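Sensor protein (Vibrio parahaemolyticus, PDB 3I9Y) is the sensor domain of the TMAO-responsive histidine kinase TorS, whose full-length form probably uses ATP to phosphorylate a protein histidine in two-component signalling. Local coordinates at residues Leu80-Val85 with Gln247-Lys252; Ala170-Met173 with Glu178-Arg181. All coordinates share one frame; numbering follows the deposited sequence.

Contact 1. Residues Leu80-Val85 with Gln247-Lys252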
loop_
_atom_site.group_PDB
_atom_site.type_symbol
_atom_site.label_atom_id
_atom_site.label_comp_id
_atom_site.label_asym_id
_atom_site.label_seq_id
_atom_site.Cartn_x
_atom_site.Cartn_y
_atom_site.Cartn_z
ATOM N N LEU A 80 1.992 14.754 -7.833
ATOM C CA LEU A 80 2.604 13.667 -8.499
ATOM C C LEU A 80 3.896 13.179 -7.746
ATOM O O LEU A 80 4.133 11.913 -7.762
ATOM C CB LEU A 80 3.007 13.897 -9.983
ATOM C CG LEU A 80 1.715 14.269 -10.842
ATOM C CD1 LEU A 80 2.169 14.785 -12.329
ATOM C CD2 LEU A 80 0.883 13.087 -11.226
ATOM N N ALA A 81 4.681 14.056 -7.090
ATOM C CA ALA A 81 5.927 13.585 -6.483
ATOM C C ALA A 81 5.372 12.844 -5.252
ATOM O O ALA A 81 5.949 11.866 -4.973
ATOM C CB ALA A 81 6.797 14.786 -5.787
ATOM N N GLU A 82 4.322 13.288 -4.565
ATOM C CA GLU A 82 3.935 12.592 -3.402
ATOM C C GLU A 82 3.370 11.139 -3.718
ATOM O O GLU A 82 3.686 10.175 -2.991
ATOM C CB GLU A 82 2.925 13.372 -2.604
ATOM C CG GLU A 82 2.514 12.683 -1.394
ATOM C CD GLU A 82 1.697 13.601 -0.460
ATOM O OE1 GLU A 82 1.629 14.862 -0.680
ATOM O OE2 GLU A 82 1.151 13.057 0.529
ATOM N N LEU A 83 2.615 11.007 -4.789
ATOM C CA LEU A 83 2.063 9.745 -5.200
ATOM C C LEU A 83 3.312 8.906 -5.565
ATOM O O LEU A 83 3.340 7.748 -5.351
ATOM C CB LEU A 83 1.289 9.980 -6.514
ATOM C CG LEU A 83 0.355 8.862 -6.860
ATOM C CD1 LEU A 83 -0.777 8.859 -5.809
ATOM C CD2 LEU A 83 -0.267 9.020 -8.368
ATOM N N GLY A 84 4.339 9.400 -6.206
ATOM C CA GLY A 84 5.479 8.487 -6.441
ATOM C C GLY A 84 6.058 7.835 -5.148
ATOM O O GLY A 84 6.398 6.619 -5.158
ATOM N N VAL A 85 6.189 8.573 -4.072
ATOM C CA VAL A 85 6.782 8.077 -2.803
ATOM C C VAL A 85 5.785 7.008 -2.221
ATOM O O VAL A 85 6.217 5.911 -1.796
ATOM C CB VAL A 85 6.863 9.231 -1.843
ATOM C CG1 VAL A 85 7.062 8.771 -0.304
ATOM C CG2 VAL A 85 8.031 10.192 -2.380
ATOM N N GLN A 247 -5.258 6.744 -2.186
ATOM C CA GLN A 247 -6.509 6.959 -2.891
ATOM C C GLN A 247 -6.931 8.453 -2.827
ATOM O O GLN A 247 -7.404 9.002 -3.822
ATOM C CB GLN A 247 -7.653 6.107 -2.260
ATOM C CG GLN A 247 -8.910 6.294 -3.127
ATOM C CD GLN A 247 -8.681 6.231 -4.863
ATOM O OE1 GLN A 247 -8.230 5.118 -5.475
ATOM N NE2 GLN A 247 -8.941 7.474 -5.597
ATOM N N GLN A 248 -6.756 9.072 -1.678
ATOM C CA GLN A 248 -7.072 10.481 -1.545
ATOM C C GLN A 248 -6.214 11.324 -2.489
ATOM O O GLN A 248 -6.743 12.303 -3.143
ATOM C CB GLN A 248 -6.758 10.949 -0.191
ATOM C CG GLN A 248 -7.906 10.474 0.580
ATOM C CD GLN A 248 -7.607 10.543 2.152
ATOM O OE1 GLN A 248 -6.615 11.241 2.577
ATOM N NE2 GLN A 248 -8.437 9.831 2.987
ATOM N N LEU A 249 -4.939 10.898 -2.673
ATOM C CA LEU A 249 -4.027 11.627 -3.516
ATOM C C LEU A 249 -4.483 11.523 -5.016
ATOM O O LEU A 249 -4.434 12.552 -5.711
ATOM C CB LEU A 249 -2.628 11.158 -3.334
ATOM C CG LEU A 249 -1.421 11.872 -2.705
ATOM C CD1 LEU A 249 -1.526 13.179 -1.903
ATOM C CD2 LEU A 249 -0.706 10.844 -1.940
ATOM N N MET A 250 -4.972 10.327 -5.457
ATOM C CA MET A 250 -5.376 10.191 -6.829
ATOM C C MET A 250 -6.655 11.026 -7.111
ATOM O O MET A 250 -6.776 11.530 -8.205
ATOM C CB MET A 250 -5.596 8.743 -7.275
ATOM C CG MET A 250 -4.157 8.171 -7.345
ATOM S SD MET A 250 -4.278 6.438 -7.531
ATOM C CE MET A 250 -4.839 6.159 -9.128
ATOM N N GLN A 251 -7.509 11.129 -6.193
ATOM C CA GLN A 251 -8.722 11.922 -6.325
ATOM C C GLN A 251 -8.256 13.402 -6.506
ATOM O O GLN A 251 -8.718 14.111 -7.411
ATOM C CB GLN A 251 -9.560 11.813 -5.014
ATOM C CG GLN A 251 -10.800 12.751 -5.009
ATOM C CD GLN A 251 -11.635 12.483 -6.353
ATOM O OE1 GLN A 251 -11.835 11.242 -6.753
ATOM N NE2 GLN A 251 -12.115 13.638 -7.074
ATOM N N LYS A 252 -7.285 13.822 -5.714
ATOM C CA LYS A 252 -6.760 15.182 -5.765
ATOM C C LYS A 252 -6.084 15.378 -7.125
ATOM O O LYS A 252 -6.203 16.404 -7.725
ATOM C CB LYS A 252 -5.845 15.391 -4.603
ATOM C CG LYS A 252 -5.695 16.743 -4.198
ATOM C CD LYS A 252 -6.840 17.137 -3.144
ATOM C CE LYS A 252 -6.907 18.769 -2.902
ATOM N NZ LYS A 252 -6.670 19.319 -1.345
#

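Contact 2. Residues Ala170-Met173 with Glu178-Arg181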
loop_
_atom_site.group_PDB
_atom_site.type_symbol
_atom_site.label_atom_id
_atom_site.label_comp_id
_atom_site.label_asym_id
_atom_site.label_seq_id
_atom_site.Cartn_x
_atom_site.Cartn_y
_atom_site.Cartn_z
ATOM N N ALA A 170 -3.204 -24.237 16.063
ATOM C CA ALA A 170 -2.120 -23.754 15.185
ATOM C C ALA A 170 -2.829 -23.528 13.797
ATOM O O ALA A 170 -2.569 -22.558 13.177
ATOM C CB ALA A 170 -0.957 -24.889 15.047
ATOM N N PHE A 171 -3.835 -24.366 13.378
ATOM C CA PHE A 171 -4.406 -24.079 12.085
ATOM C C PHE A 171 -5.282 -22.786 12.162
ATOM O O PHE A 171 -5.305 -21.996 11.155
ATOM C CB PHE A 171 -5.289 -25.259 11.580
ATOM C CG PHE A 171 -4.490 -26.451 11.062
ATOM C CD1 PHE A 171 -3.095 -26.305 10.857
ATOM C CD2 PHE A 171 -5.117 -27.658 10.712
ATOM C CE1 PHE A 171 -2.269 -27.369 10.307
ATOM C CE2 PHE A 171 -4.427 -28.711 10.163
ATOM C CZ PHE A 171 -2.977 -28.617 9.947
ATOM N N LYS A 172 -5.980 -22.582 13.278
ATOM C CA LYS A 172 -6.800 -21.422 13.318
ATOM C C LYS A 172 -5.857 -20.135 13.363
ATOM O O LYS A 172 -6.199 -19.122 12.788
ATOM C CB LYS A 172 -7.730 -21.253 14.602
ATOM C CG LYS A 172 -8.667 -19.872 14.227
ATOM C CD LYS A 172 -8.524 -18.909 12.616
ATOM C CE LYS A 172 -9.542 -17.787 11.843
ATOM N NZ LYS A 172 -9.411 -16.780 10.253
ATOM N N MET A 173 -4.727 -20.185 14.042
ATOM C CA MET A 173 -3.878 -18.896 14.069
ATOM C C MET A 173 -3.338 -18.651 12.582
ATOM O O MET A 173 -3.245 -17.540 12.123
ATOM C CB MET A 173 -2.733 -19.129 15.025
ATOM C CG MET A 173 -3.437 -18.964 16.504
ATOM S SD MET A 173 -2.167 -19.377 17.753
ATOM C CE MET A 173 -0.976 -18.257 17.461
ATOM N N GLU A 178 -3.612 -15.510 7.324
ATOM C CA GLU A 178 -3.979 -15.448 5.890
ATOM C C GLU A 178 -5.166 -14.489 5.739
ATOM O O GLU A 178 -5.227 -13.706 4.747
ATOM C CB GLU A 178 -4.472 -16.899 5.345
ATOM C CG GLU A 178 -3.230 -17.833 5.474
ATOM C CD GLU A 178 -2.221 -17.705 4.341
ATOM O OE1 GLU A 178 -2.419 -16.832 3.478
ATOM O OE2 GLU A 178 -1.253 -18.516 4.354
ATOM N N GLU A 179 -6.137 -14.470 6.706
ATOM C CA GLU A 179 -7.290 -13.619 6.469
ATOM C C GLU A 179 -6.859 -12.084 6.627
ATOM O O GLU A 179 -7.307 -11.190 5.866
ATOM C CB GLU A 179 -8.318 -13.874 7.580
ATOM C CG GLU A 179 -9.340 -12.828 7.386
ATOM C CD GLU A 179 -10.581 -13.006 8.188
ATOM O OE1 GLU A 179 -10.439 -13.438 9.349
ATOM O OE2 GLU A 179 -11.749 -12.620 7.682
ATOM N N ALA A 180 -6.100 -11.797 7.723
ATOM C CA ALA A 180 -5.663 -10.482 8.035
ATOM C C ALA A 180 -4.951 -9.790 6.826
ATOM O O ALA A 180 -5.312 -8.648 6.578
ATOM C CB ALA A 180 -4.727 -10.400 9.259
ATOM N N ARG A 181 -4.149 -10.468 5.959
ATOM C CA ARG A 181 -3.466 -9.667 4.972
ATOM C C ARG A 181 -4.375 -9.380 3.820
ATOM O O ARG A 181 -3.940 -8.746 2.838
ATOM C CB ARG A 181 -2.242 -10.399 4.554
ATOM C CG ARG A 181 -2.735 -11.538 3.806
ATOM C CD ARG A 181 -1.878 -12.719 3.836
ATOM N NE ARG A 181 -0.922 -12.743 2.789
ATOM C CZ ARG A 181 -0.370 -13.741 2.136
ATOM N NH1 ARG A 181 -0.548 -15.024 2.163
ATOM N NH2 ARG A 181 0.920 -13.432 1.694
#

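Contact 1. Residues Leu80-Val85 with Gln247-Lys252
Glu82 and Leu249 meet across two antiparallel helices with their side chains crossing at about a right angle. The glutamate points toward the opposing segment; CG is anti to the backbone N (chi1 -180°) and the chain stays extended, which carries its methylene and carboxylate over the fork of the leucine. Glu82 CG lies 3.7 Å from Leu249 CD2, while Glu82 CD comes to 3.6 Å from Leu249 CD1, so both methyls rest against the acid, one on its methylene and one on its carboxylate carbon. The carboxylate finds its polar partner elsewhere: OE2 is hydrogen-bonded to Gln245, one turn before Leu249 on the same helix. Leu83 works on the other flank of Leu249. The two leucines slide past each other in opposite directions, and Leu83 CD1 touches Leu249 CB at 3.9 Å, near the root of the side chain. The same methyl reaches 3.8 Å from Met250 CG, with the methionine running crosswise to the leucine; Leu83 CD2 also lies near that methylene. Helix 5-27 closes this apolar corner through Val23, which both Leu83 and Met250 touch. No hydrogen bond joins the two segments directly, but Asn79 ND2, just before residues 80-85, bonds to Leu249 O. The segment axes approach to 10.0 Å at 154°, with Leu83 and Leu249 nearest in register. An apolar contact between antiparallel helices, with a third helix covering one side of it, is what a four-helix bundle provides; two such bundles are stacked in this sensor domain.

Contact 2. Residues Ala170-Met173 with Glu178-Arg181
Glu179 offers its carboxylate to Lys172 two helical turns earlier, and on another side of the helix end the carboxylate of Glu178 meets the edge of the Arg181 guanidinium. In the latter pair, within 178-181, the acid sits nearly in the guanidinium plane. Arg181 NH1 donates to Glu178 OE1 over 2.9 Å, with an N-H...O angle of 156°, and completes a salt bridge. The arginine approaches that oxygen from its syn side, although 31° out of the carboxylate plane, so the two flat groups are not coplanar. Across the contact the interaction is looser. Lys172 NZ stands 3.6 Å from Glu179 OE1, a long salt bridge, and 4.1 Å from Glu179 CB, so the ammonium also comes near the base of the glutamate. The lysine starts out away from the other segment; a nearly eclipsed bend at chi2 (1°) turns the rest of the chain along the helix until its end comes near. The tip is modelled with distorted geometry, including overlong CG-CD and CE-NZ bonds, so the long bridge is approximate. The glutamate reaches back from the opposite end, pointing toward the lysine on an extended chain. Its stronger polar partner is Arg188, salt-bridged to the same oxygen; OE1 thus has two cationic partners, which would be expected to stabilise its negative charge. The Lys172-Glu179 pair is a surface contact along the last turns of helix 158-180, and Arg181 follows directly after the helix ends. Glu179 leans on Ile192 of helix 186-208, and Met173 packs against Leu200 and Met203 of that helix. Arg181 reaches Asp98 of helix 63-114 by a salt bridge through NH2, while Ala180 rests on Phe233 and Leu236 of helix 232-267.

The centres of contacts 1 and 2 lie 32 Å apart, and their nearest atoms are separated by about 16 Å, so the two do not touch. Contact 1 pairs helices 63-114 and 232-267, which are far apart in sequence; contact 2 stays within helix 158-180 and the residue just after it. Residues 170-181 fall in the chain between the two halves of contact 1. The two long helices of contact 1 also flank contact 2, since Arg181 and Ala180 reach them there. The same helix pair therefore runs past both places along the elongated, all-helical sensor domain of two stacked four-helix bundles.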